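Local structure of probable Thioesterase (Bartonella henselae, 3HM0) at residues 120-132 / 138-150. The protein probably hydrolyses thioester bonds, although its own substrate is not established. Numbering follows the deposited sequence.
Sequences LQGARFFMEQYIL and LVTAKVEIALINE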
loop_
_atom_site.group_PDB
_atom_site.type_symbol
_atom_site.label_atom_id
_atom_site.label_comp_id
_atom_site.label_asym_id
_atom_site.label_seq_id
_atom_site.Cartn_x
_atom_site.Cartn_y
_atom_site.Cartn_z
ATOM N N LEU A 120 25.066 -0.649 -17.131
ATOM C CA LEU A 120 24.746 -2.056 -17.357
ATOM C C LEU A 120 25.927 -2.882 -16.872
ATOM O O LEU A 120 27.042 -2.371 -16.820
ATOM C CB LEU A 120 24.525 -2.307 -18.850
ATOM C CG LEU A 120 23.640 -3.466 -19.331
ATOM C CD1 LEU A 120 22.229 -3.380 -18.764
ATOM C CD2 LEU A 120 23.575 -3.490 -20.868
ATOM N N GLN A 121 25.691 -4.143 -16.510
ATOM C CA GLN A 121 26.770 -5.029 -16.022
ATOM C C GLN A 121 26.466 -6.509 -16.211
ATOM O O GLN A 121 27.047 -7.347 -15.518
ATOM C CB GLN A 121 27.074 -4.784 -14.536
ATOM C CG GLN A 121 28.247 -3.850 -14.229
ATOM C CD GLN A 121 28.489 -3.691 -12.725
ATOM O OE1 GLN A 121 28.020 -4.499 -11.909
ATOM N NE2 GLN A 121 29.219 -2.642 -12.355
ATOM N N GLY A 122 25.543 -6.833 -17.114
ATOM C CA GLY A 122 25.270 -8.236 -17.474
ATOM C C GLY A 122 24.519 -9.093 -16.460
ATOM O O GLY A 122 23.937 -10.111 -16.849
ATOM N N ALA A 123 24.554 -8.704 -15.172
ATOM C CA ALA A 123 23.698 -9.299 -14.126
ATOM C C ALA A 123 23.059 -8.264 -13.156
ATOM O O ALA A 123 22.157 -8.606 -12.384
ATOM C CB ALA A 123 24.448 -10.372 -13.367
ATOM N N ARG A 124 23.552 -7.022 -13.197
ATOM C CA ARG A 124 23.027 -5.885 -12.414
ATOM C C ARG A 124 22.877 -4.736 -13.396
ATOM O O ARG A 124 23.669 -4.618 -14.325
ATOM C CB ARG A 124 24.018 -5.382 -11.329
ATOM C CG ARG A 124 24.872 -6.404 -10.591
ATOM C CD ARG A 124 24.090 -7.138 -9.515
ATOM N NE ARG A 124 24.189 -6.502 -8.199
ATOM C CZ ARG A 124 23.950 -7.123 -7.038
ATOM N NH1 ARG A 124 23.593 -8.406 -7.016
ATOM N NH2 ARG A 124 24.063 -6.464 -5.886
ATOM N N PHE A 125 21.900 -3.861 -13.186
ATOM C CA PHE A 125 21.923 -2.562 -13.870
ATOM C C PHE A 125 21.493 -1.416 -12.948
ATOM O O PHE A 125 20.879 -1.647 -11.912
ATOM C CB PHE A 125 21.141 -2.590 -15.193
ATOM C CG PHE A 125 19.666 -2.771 -15.025
ATOM C CD1 PHE A 125 19.119 -4.045 -14.910
ATOM C CD2 PHE A 125 18.823 -1.667 -14.973
ATOM C CE1 PHE A 125 17.755 -4.209 -14.743
ATOM C CE2 PHE A 125 17.442 -1.828 -14.802
ATOM C CZ PHE A 125 16.907 -3.088 -14.689
ATOM N N PHE A 126 21.842 -0.192 -13.334
ATOM C CA PHE A 126 21.772 0.963 -12.451
ATOM C C PHE A 126 20.926 2.088 -13.058
ATOM O O PHE A 126 21.171 2.532 -14.191
ATOM C CB PHE A 126 23.187 1.471 -12.116
ATOM C CG PHE A 126 24.031 0.481 -11.343
ATOM C CD1 PHE A 126 24.642 -0.597 -11.985
ATOM C CD2 PHE A 126 24.222 0.633 -9.967
ATOM C CE1 PHE A 126 25.422 -1.532 -11.255
ATOM C CE2 PHE A 126 25.008 -0.278 -9.233
ATOM C CZ PHE A 126 25.605 -1.362 -9.869
ATOM N N MET A 127 19.930 2.546 -12.302
ATOM C CA MET A 127 19.035 3.578 -12.793
ATOM C C MET A 127 19.090 4.886 -11.997
ATOM O O MET A 127 19.300 4.890 -10.768
ATOM C CB MET A 127 17.598 3.041 -12.880
ATOM C CG MET A 127 17.244 2.433 -14.223
ATOM S SD MET A 127 15.708 1.480 -14.148
ATOM C CE MET A 127 15.144 1.483 -15.841
ATOM N N GLU A 128 18.909 5.993 -12.712
ATOM C CA GLU A 128 18.791 7.303 -12.094
ATOM C C GLU A 128 17.386 7.785 -12.362
ATOM O O GLU A 128 17.012 8.001 -13.519
ATOM C CB GLU A 128 19.774 8.308 -12.702
ATOM C CG GLU A 128 21.194 8.252 -12.150
ATOM C CD GLU A 128 22.182 9.139 -12.947
ATOM O OE1 GLU A 128 21.733 10.041 -13.714
ATOM O OE2 GLU A 128 23.411 8.923 -12.792
ATOM N N GLN A 129 16.611 7.981 -11.294
ATOM C CA GLN A 129 15.216 8.399 -11.445
ATOM C C GLN A 129 14.971 9.721 -10.772
ATOM O O GLN A 129 15.585 10.000 -9.753
ATOM C CB GLN A 129 14.270 7.326 -10.914
ATOM C CG GLN A 129 14.446 5.986 -11.584
ATOM C CD GLN A 129 13.284 5.066 -11.335
ATOM O OE1 GLN A 129 13.335 4.232 -10.421
ATOM N NE2 GLN A 129 12.215 5.211 -12.138
ATOM N N TYR A 130 14.074 10.521 -11.347
ATOM C CA TYR A 130 13.707 11.827 -10.815
ATOM C C TYR A 130 12.183 12.028 -10.796
ATOM O O TYR A 130 11.460 11.544 -11.678
ATOM C CB TYR A 130 14.384 12.957 -11.622
ATOM C CG TYR A 130 15.906 12.892 -11.630
ATOM C CD1 TYR A 130 16.655 13.446 -10.595
ATOM C CD2 TYR A 130 16.591 12.255 -12.664
ATOM C CE1 TYR A 130 18.047 13.365 -10.587
ATOM C CE2 TYR A 130 17.985 12.169 -12.669
ATOM C CZ TYR A 130 18.710 12.730 -11.628
ATOM O OH TYR A 130 20.095 12.643 -11.631
ATOM N N ILE A 131 11.696 12.752 -9.790
ATOM C CA ILE A 131 10.293 13.112 -9.741
ATOM C C ILE A 131 10.133 14.617 -9.635
ATOM O O ILE A 131 10.565 15.230 -8.666
ATOM C CB ILE A 131 9.511 12.360 -8.626
ATOM C CG1 ILE A 131 9.469 10.854 -8.941
ATOM C CG2 ILE A 131 8.084 12.921 -8.502
ATOM C CD1 ILE A 131 8.910 9.991 -7.869
ATOM N N LEU A 132 9.509 15.207 -10.653
ATOM C CA LEU A 132 9.242 16.642 -10.659
ATOM C C LEU A 132 7.752 16.920 -10.697
ATOM O O LEU A 132 6.958 16.110 -11.204
ATOM C CB LEU A 132 9.876 17.328 -11.881
ATOM C CG LEU A 132 11.373 17.142 -12.078
ATOM C CD1 LEU A 132 11.631 15.871 -12.836
ATOM C CD2 LEU A 132 11.961 18.358 -12.810
ATOM N N LEU A 138 11.354 17.262 -6.881
ATOM C CA LEU A 138 10.823 16.843 -5.578
ATOM C C LEU A 138 11.662 15.741 -4.919
ATOM O O LEU A 138 12.103 15.884 -3.766
ATOM C CB LEU A 138 9.348 16.432 -5.678
ATOM C CG LEU A 138 8.408 17.367 -6.457
ATOM C CD1 LEU A 138 7.129 16.663 -6.883
ATOM C CD2 LEU A 138 8.096 18.650 -5.713
ATOM N N VAL A 139 11.905 14.668 -5.661
ATOM C CA VAL A 139 12.546 13.497 -5.117
ATOM C C VAL A 139 13.489 12.968 -6.190
ATOM O O VAL A 139 13.187 13.081 -7.371
ATOM C CB VAL A 139 11.484 12.393 -4.770
ATOM C CG1 VAL A 139 12.159 11.145 -4.213
ATOM C CG2 VAL A 139 10.449 12.906 -3.787
ATOM N N THR A 140 14.631 12.414 -5.790
ATOM C CA THR A 140 15.600 11.861 -6.758
ATOM C C THR A 140 16.084 10.519 -6.240
ATOM O O THR A 140 16.130 10.324 -5.031
ATOM C CB THR A 140 16.874 12.728 -6.889
ATOM O OG1 THR A 140 17.599 12.659 -5.658
ATOM C CG2 THR A 140 16.562 14.178 -7.225
ATOM N N ALA A 141 16.475 9.606 -7.126
ATOM C CA ALA A 141 16.888 8.287 -6.658
ATOM C C ALA A 141 17.910 7.560 -7.541
ATOM O O ALA A 141 17.887 7.687 -8.781
ATOM C CB ALA A 141 15.664 7.400 -6.412
ATOM N N LYS A 142 18.796 6.806 -6.886
ATOM C CA LYS A 142 19.713 5.906 -7.557
ATOM C C LYS A 142 19.328 4.503 -7.158
ATOM O O LYS A 142 19.198 4.190 -5.979
ATOM C CB LYS A 142 21.176 6.183 -7.182
ATOM C CG LYS A 142 21.895 7.248 -8.042
ATOM C CD LYS A 142 21.673 8.679 -7.515
ATOM C CE LYS A 142 21.712 9.740 -8.646
ATOM N NZ LYS A 142 20.776 10.919 -8.398
ATOM N N VAL A 143 19.111 3.660 -8.158
ATOM C CA VAL A 143 18.561 2.348 -7.903
ATOM C C VAL A 143 19.450 1.314 -8.550
ATOM O O VAL A 143 19.881 1.484 -9.690
ATOM C CB VAL A 143 17.143 2.223 -8.485
ATOM C CG1 VAL A 143 16.429 1.118 -7.813
ATOM C CG2 VAL A 143 16.355 3.516 -8.289
ATOM N N GLU A 144 19.719 0.240 -7.825
ATOM C CA GLU A 144 20.396 -0.923 -8.377
ATOM C C GLU A 144 19.432 -2.113 -8.515
ATOM O O GLU A 144 18.824 -2.555 -7.537
ATOM C CB GLU A 144 21.578 -1.308 -7.482
ATOM C CG GLU A 144 22.541 -2.297 -8.128
ATOM C CD GLU A 144 23.593 -2.816 -7.168
ATOM O OE1 GLU A 144 24.270 -1.990 -6.492
ATOM O OE2 GLU A 144 23.733 -4.064 -7.099
ATOM N N ILE A 145 19.335 -2.654 -9.725
ATOM C CA ILE A 145 18.397 -3.737 -10.040
ATOM C C ILE A 145 19.108 -5.005 -10.487
ATOM O O ILE A 145 19.911 -4.966 -11.407
ATOM C CB ILE A 145 17.458 -3.312 -11.191
ATOM C CG1 ILE A 145 16.989 -1.853 -11.029
ATOM C CG2 ILE A 145 16.309 -4.289 -11.344
ATOM C CD1 ILE A 145 15.829 -1.635 -10.087
ATOM N N ALA A 146 18.807 -6.121 -9.838
ATOM C CA ALA A 146 19.255 -7.439 -10.278
ATOM C C ALA A 146 18.092 -8.262 -10.856
ATOM O O ALA A 146 16.909 -7.885 -10.732
ATOM C CB ALA A 146 19.885 -8.195 -9.122
ATOM N N LEU A 147 18.436 -9.406 -11.452
ATOM C CA LEU A 147 17.478 -10.305 -12.091
ATOM C C LEU A 147 17.564 -11.670 -11.433
ATOM O O LEU A 147 18.638 -12.263 -11.405
ATOM C CB LEU A 147 17.789 -10.421 -13.596
ATOM C CG LEU A 147 16.799 -11.240 -14.445
ATOM C CD1 LEU A 147 15.403 -10.636 -14.379
ATOM C CD2 LEU A 147 17.256 -11.400 -15.916
ATOM N N ILE A 148 16.467 -12.175 -10.882
ATOM C CA ILE A 148 16.530 -13.457 -10.185
ATOM C C ILE A 148 15.434 -14.413 -10.606
ATOM O O ILE A 148 14.400 -13.993 -11.125
ATOM C CB ILE A 148 16.462 -13.300 -8.649
ATOM C CG1 ILE A 148 15.104 -12.736 -8.212
ATOM C CG2 ILE A 148 17.616 -12.469 -8.132
ATOM C CD1 ILE A 148 14.788 -12.969 -6.736
ATOM N N ASN A 149 15.656 -15.700 -10.354
ATOM C CA ASN A 149 14.652 -16.716 -10.637
ATOM C C ASN A 149 13.776 -17.039 -9.427
ATOM O O ASN A 149 13.998 -16.525 -8.332
ATOM C CB ASN A 149 15.293 -17.965 -11.226
ATOM C CG ASN A 149 16.047 -18.798 -10.200
ATOM O OD1 ASN A 149 16.195 -18.411 -9.031
ATOM N ND2 ASN A 149 16.531 -19.957 -10.637
ATOM N N GLU A 150 12.786 -17.898 -9.638
ATOM C CA GLU A 150 11.769 -18.241 -8.633
ATOM C C GLU A 150 12.379 -18.680 -7.293
ATOM O O GLU A 150 11.737 -18.595 -6.237
ATOM C CB GLU A 150 10.923 -19.374 -9.196
ATOM C CG GLU A 150 9.432 -19.294 -8.993
ATOM C CD GLU A 150 8.763 -20.541 -9.567
ATOM O OE1 GLU A 150 9.276 -21.061 -10.595
ATOM O OE2 GLU A 150 7.752 -21.020 -8.990
#
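E144 extends with CG opposite its backbone N (chi1 -166°), which lays its CG over one face of the F126 ring. F126 CE2 lies 3.4 Å from E144 CG. R124 brings its guanidinium to the same carboxylate in a salt bridge. R124 NE donates to E144 OE2 at 2.7 Å, nearly along the C-O axis but tilted from the guanidinium plane. This bond is bent, with an N-H...O angle of only 130°. A weak second bond comes from R124 NH2, so one oxygen takes both. The other, OE1, lies near F126 CE2. Further along this face, T140 CG2 meets the edge of the Y130 ring, 3.4 Å from Y130 CD1.

On the other face, the F125 ring lies against I145. I145 CB sits over the ring in a CH-pi contact, 3.8 Å from the F125 ring centroid. M127 pairs with V143 and I131 with V139.

The strands form an antiparallel beta hairpin. F125, M127, Q129 and I131 make the hydrogen-bonded pairs. A classic beta bulge, with L138 and V139 both facing I131, interrupts the pattern.

M127, Q129, I131, V139 and A141 face helix 58-72, as in a hotdog fold. Q129 NE2 donates to T115 OG1 and the F63 carbonyl, and OE1 accepts from R67 NH1, satisfying both ends of the buried amide. F125 packs against F92 and I117, on the flanking strands 90-101 and 110-120.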